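PDB 2B6C: hypothetical protein EF3068 from Enterococcus faecalis, which is of unknown function but probably acts as a DNA alkylation repair enzyme of the AlkD-like family. Local coordinates for residues Q176-S187 / L203-Y214. Numbering follows the deposited sequence. Where two conformers were deposited one is given.
Sequences QKAIGWSLRQYS and LSPLAQREGSKY. With SO4 (sulfate ion), chain J.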
loop_
_atom_site.group_PDB
_atom_site.type_symbol
_atom_site.label_atom_id
_atom_site.label_comp_id
_atom_site.label_asym_id
_atom_site.label_seq_id
_atom_site.Cartn_x
_atom_site.Cartn_y
_atom_site.Cartn_z
ATOM N N GLN B 176 -31.708 8.091 5.562
ATOM C CA GLN B 176 -31.808 8.208 7.017
ATOM C C GLN B 176 -30.821 7.238 7.704
ATOM O O GLN B 176 -30.199 7.583 8.714
ATOM C CB GLN B 176 -33.254 8.009 7.499
ATOM C CG GLN B 176 -34.202 9.169 7.120
ATOM C CD GLN B 176 -33.675 10.475 7.639
ATOM O OE1 GLN B 176 -33.162 10.518 8.742
ATOM N NE2 GLN B 176 -33.747 11.529 6.845
ATOM N N LYS B 177 -30.689 6.040 7.135
ATOM C CA LYS B 177 -29.710 5.055 7.543
ATOM C C LYS B 177 -28.297 5.621 7.484
ATOM O O LYS B 177 -27.514 5.404 8.400
ATOM C CB LYS B 177 -29.779 3.870 6.604
ATOM C CG LYS B 177 -29.951 2.547 7.307
ATOM C CD LYS B 177 -28.667 2.139 7.959
ATOM C CE LYS B 177 -28.689 0.682 8.258
ATOM N NZ LYS B 177 -28.474 0.445 9.731
ATOM N N ALA B 178 -27.984 6.349 6.410
ATOM C CA ALA B 178 -26.681 6.981 6.220
ATOM C C ALA B 178 -26.427 8.081 7.259
ATOM O O ALA B 178 -25.308 8.225 7.760
ATOM C CB ALA B 178 -26.553 7.531 4.806
ATOM N N ILE B 179 -27.469 8.825 7.612
ATOM C CA ILE B 179 -27.354 9.821 8.689
ATOM C C ILE B 179 -27.040 9.141 10.027
ATOM O O ILE B 179 -26.131 9.578 10.734
ATOM C CB ILE B 179 -28.617 10.711 8.841
ATOM C CG1 ILE B 179 -28.814 11.573 7.600
ATOM C CG2 ILE B 179 -28.554 11.606 10.138
ATOM C CD1 ILE B 179 -30.169 12.285 7.618
ATOM N N GLY B 180 -27.769 8.077 10.353
ATOM C CA GLY B 180 -27.557 7.363 11.605
ATOM C C GLY B 180 -26.170 6.735 11.723
ATOM O O GLY B 180 -25.537 6.826 12.768
ATOM N N TRP B 181 -25.721 6.053 10.672
ATOM C CA TRP B 181 -24.354 5.534 10.594
ATOM C C TRP B 181 -23.277 6.616 10.762
ATOM O O TRP B 181 -22.244 6.375 11.393
ATOM C CB TRP B 181 -24.126 4.899 9.230
ATOM C CG TRP B 181 -24.450 3.404 9.111
ATOM C CD1 TRP B 181 -25.067 2.575 10.046
ATOM C CD2 TRP B 181 -24.187 2.581 7.957
ATOM N NE1 TRP B 181 -25.161 1.274 9.542
ATOM C CE2 TRP B 181 -24.652 1.257 8.262
ATOM C CE3 TRP B 181 -23.607 2.838 6.688
ATOM C CZ2 TRP B 181 -24.543 0.178 7.333
ATOM C CZ3 TRP B 181 -23.512 1.777 5.760
ATOM C CH2 TRP B 181 -23.971 0.458 6.097
ATOM N N SER B 182 -23.485 7.783 10.159
ATOM C CA SER B 182 -22.458 8.835 10.221
ATOM C C SER B 182 -22.330 9.316 11.675
ATOM O O SER B 182 -21.224 9.609 12.132
ATOM C CB SER B 182 -22.751 9.989 9.268
ATOM O OG SER B 182 -23.706 10.867 9.840
ATOM N N LEU B 183 -23.453 9.317 12.400
ATOM C CA LEU B 183 -23.473 9.742 13.806
ATOM C C LEU B 183 -22.935 8.662 14.729
ATOM O O LEU B 183 -22.104 8.950 15.595
ATOM C CB LEU B 183 -24.865 10.218 14.225
ATOM C CG LEU B 183 -25.266 11.512 13.513
ATOM C CD1 LEU B 183 -26.763 11.762 13.657
ATOM C CD2 LEU B 183 -24.414 12.717 13.944
ATOM N N ARG B 184 -23.376 7.425 14.501
ATOM C CA ARG B 184 -22.853 6.255 15.192
ATOM C C ARG B 184 -21.324 6.160 15.143
ATOM O O ARG B 184 -20.686 6.045 16.190
ATOM C CB ARG B 184 -23.482 4.986 14.622
ATOM C CG ARG B 184 -23.154 3.700 15.321
ATOM C CD ARG B 184 -23.850 2.659 14.523
ATOM N NE ARG B 184 -23.919 1.359 15.146
ATOM C CZ ARG B 184 -25.031 0.756 15.564
ATOM N NH1 ARG B 184 -26.217 1.355 15.528
ATOM N NH2 ARG B 184 -24.941 -0.455 16.071
ATOM N N GLN B 185 -20.749 6.234 13.945
ATOM C CA GLN B 185 -19.289 6.151 13.773
ATOM C C GLN B 185 -18.557 7.308 14.420
ATOM O O GLN B 185 -17.533 7.112 15.119
ATOM C CB GLN B 185 -18.917 6.128 12.279
ATOM C CG GLN B 185 -19.103 4.762 11.601
ATOM C CD GLN B 185 -18.281 3.680 12.290
ATOM O OE1 GLN B 185 -18.834 2.777 12.906
ATOM N NE2 GLN B 185 -16.950 3.763 12.163
ATOM N N TYR B 186 -19.037 8.524 14.151
ATOM C CA TYR B 186 -18.374 9.685 14.714
ATOM C C TYR B 186 -18.467 9.745 16.255
ATOM O O TYR B 186 -17.525 10.226 16.914
ATOM C CB TYR B 186 -18.816 10.983 14.041
ATOM C CG TYR B 186 -17.941 12.146 14.421
ATOM C CD1 TYR B 186 -16.534 12.027 14.378
ATOM C CD2 TYR B 186 -18.504 13.368 14.827
ATOM C CE1 TYR B 186 -15.712 13.085 14.745
ATOM C CE2 TYR B 186 -17.677 14.451 15.202
ATOM C CZ TYR B 186 -16.286 14.295 15.149
ATOM O OH TYR B 186 -15.474 15.340 15.510
ATOM N N SER B 187 -19.547 9.220 16.835
ATOM C CA SER B 187 -19.655 9.161 18.314
ATOM C C SER B 187 -18.553 8.349 18.997
ATOM O O SER B 187 -18.325 8.481 20.205
ATOM C CB SER B 187 -21.018 8.623 18.756
ATOM O OG SER B 187 -21.095 7.229 18.510
ATOM N N LEU B 203 -34.020 14.708 14.406
ATOM C CA LEU B 203 -33.671 13.652 13.470
ATOM C C LEU B 203 -34.784 12.620 13.386
ATOM O O LEU B 203 -35.579 12.518 14.295
ATOM C CB LEU B 203 -32.361 12.976 13.891
ATOM C CG LEU B 203 -31.109 13.840 13.892
ATOM C CD1 LEU B 203 -29.923 13.023 14.461
ATOM C CD2 LEU B 203 -30.802 14.447 12.492
ATOM N N SER B 204 -34.835 11.857 12.300
ATOM C CA SER B 204 -35.831 10.802 12.143
ATOM C C SER B 204 -35.668 9.772 13.269
ATOM O O SER B 204 -34.550 9.631 13.803
ATOM C CB SER B 204 -35.627 10.117 10.780
ATOM O OG SER B 204 -34.448 9.327 10.785
ATOM N N PRO B 205 -36.766 9.079 13.678
ATOM C CA PRO B 205 -36.607 7.988 14.659
ATOM C C PRO B 205 -35.485 6.987 14.270
ATOM O O PRO B 205 -34.709 6.575 15.145
ATOM C CB PRO B 205 -37.983 7.289 14.641
ATOM C CG PRO B 205 -38.928 8.370 14.304
ATOM C CD PRO B 205 -38.187 9.269 13.306
ATOM N N LEU B 206 -35.392 6.608 12.988
ATOM C CA LEU B 206 -34.356 5.653 12.590
ATOM C C LEU B 206 -32.942 6.232 12.763
ATOM O O LEU B 206 -32.070 5.546 13.293
ATOM C CB LEU B 206 -34.568 5.118 11.164
ATOM C CG LEU B 206 -33.531 4.059 10.775
ATOM C CD1 LEU B 206 -34.136 2.855 10.031
ATOM C CD2 LEU B 206 -32.401 4.718 9.987
ATOM N N ALA B 207 -32.727 7.475 12.323
ATOM C CA ALA B 207 -31.412 8.120 12.440
ATOM C C ALA B 207 -31.028 8.313 13.911
ATOM O O ALA B 207 -29.883 8.141 14.284
ATOM C CB ALA B 207 -31.387 9.478 11.676
ATOM N N GLN B 208 -32.008 8.660 14.732
ATOM C CA GLN B 208 -31.823 8.877 16.165
ATOM C C GLN B 208 -31.472 7.562 16.871
ATOM O O GLN B 208 -30.559 7.526 17.684
ATOM C CB GLN B 208 -33.096 9.502 16.756
ATOM C CG GLN B 208 -33.106 9.722 18.296
ATOM C CD GLN B 208 -32.324 10.971 18.704
ATOM O OE1 GLN B 208 -32.097 11.873 17.885
ATOM N NE2 GLN B 208 -31.896 11.023 19.965
ATOM N N ARG B 209 -32.201 6.485 16.571
ATOM C CA ARG B 209 -31.874 5.170 17.122
ATOM C C ARG B 209 -30.451 4.748 16.735
ATOM O O ARG B 209 -29.632 4.443 17.594
ATOM C CB ARG B 209 -32.925 4.116 16.718
ATOM C CG ARG B 209 -32.686 2.721 17.316
ATOM C CD ARG B 209 -33.210 2.560 18.744
ATOM N NE ARG B 209 -32.845 1.228 19.203
ATOM C CZ ARG B 209 -33.577 0.129 19.030
ATOM N NH1 ARG B 209 -33.118 -1.040 19.487
ATOM N NH2 ARG B 209 -34.774 0.188 18.448
ATOM N N GLU B 210 -30.153 4.792 15.442
ATOM C CA GLU B 210 -28.839 4.406 14.918
ATOM C C GLU B 210 -27.681 5.251 15.492
ATOM O O GLU B 210 -26.716 4.700 15.995
ATOM C CB GLU B 210 -28.866 4.461 13.398
ATOM C CG GLU B 210 -27.645 3.876 12.708
ATOM C CD GLU B 210 -27.789 2.403 12.480
ATOM O OE1 GLU B 210 -28.862 1.978 11.971
ATOM O OE2 GLU B 210 -26.825 1.674 12.819
ATOM N N GLY B 211 -27.794 6.574 15.455
ATOM C CA GLY B 211 -26.701 7.438 15.899
ATOM C C GLY B 211 -26.463 7.521 17.394
ATOM O O GLY B 211 -25.414 7.990 17.828
ATOM N N SER B 212 -27.427 7.086 18.203
ATOM C CA SER B 212 -27.256 7.224 19.642
ATOM C C SER B 212 -26.832 5.919 20.339
ATOM O O SER B 212 -26.767 5.865 21.569
ATOM C CB SER B 212 -28.503 7.839 20.280
ATOM O OG SER B 212 -29.552 6.914 20.273
ATOM N N LYS B 213 -26.514 4.883 19.560
ATOM C CA LYS B 213 -26.098 3.598 20.132
ATOM C C LYS B 213 -25.030 3.712 21.230
ATOM O O LYS B 213 -25.169 3.083 22.296
ATOM C CB LYS B 213 -25.623 2.600 19.070
ATOM C CG LYS B 213 -25.149 1.322 19.754
ATOM C CD LYS B 213 -25.076 0.124 18.849
ATOM C CE LYS B 213 -25.155 -1.182 19.657
ATOM N NZ LYS B 213 -24.544 -2.315 18.886
ATOM N N TYR B 214 -23.995 4.529 20.989
ATOM C CA TYR B 214 -22.884 4.670 21.938
ATOM C C TYR B 214 -22.956 5.846 22.863
ATOM O O TYR B 214 -21.946 6.220 23.463
ATOM C CB TYR B 214 -21.521 4.647 21.221
ATOM C CG TYR B 214 -21.361 3.384 20.443
ATOM C CD1 TYR B 214 -21.503 3.373 19.053
ATOM C CD2 TYR B 214 -21.139 2.176 21.099
ATOM C CE1 TYR B 214 -21.407 2.185 18.341
ATOM C CE2 TYR B 214 -21.029 0.996 20.400
ATOM C CZ TYR B 214 -21.170 1.004 19.030
ATOM O OH TYR B 214 -21.059 -0.186 18.357
HETATM S S SO4 J . -21.177 -1.098 14.720
HETATM O O1 SO4 J . -20.933 -2.441 15.216
HETATM O O2 SO4 J . -22.567 -0.986 14.283
HETATM O O3 SO4 J . -20.304 -0.883 13.570
HETATM O O4 SO4 J . -20.928 -0.098 15.754
HETATM O O HOH W 1 -32.985 12.869 10.354
HETATM O O HOH W 2 -23.709 6.367 19.015
#
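E210 packs as a knob among K177, G180, W181 and R184 where two helices of this all-helical, AlkD-like fold run side by side. Helix segments 176-186 and 205-211 are nearly parallel, 22° apart, with axes 7.3 Å from each other. Close backbone contact falls at glycine: G180 CA lies 4.0 Å from A207 CA, and G211 CA 4.1 Å from R184 CA. The L183 side chain packs its CB on G211 CA. E210 CG lies anti to the backbone N (chi1 -171°), which lays it against G180 C; the bend at chi2 (87°) then turns the carboxylate toward K177 and R184. K177 NZ meets E210 OE1 at 2.7 Å, from above the carboxylate plane, in a salt bridge. R184 NH1 forms another with E210 OE2 at 2.8 Å, and this OE2 also sits at the edge of the W181 ring, whose plane is perpendicular to the carboxylate. S204 OG caps helix 205-211 by accepting from A207 N, and donates to Q176 OE1 at 2.7 Å. Water 1 links Q176 OE1 to S204 N. L183 and L203 meet tip to tip through their CD1 atoms. R184, extended from CG to NE, brings NE to a sulfate, probably from the crystallisation liquor; its bonds to O2 and O4 are weak. Y214 OH donates to sulfate O4 at 2.6 Å.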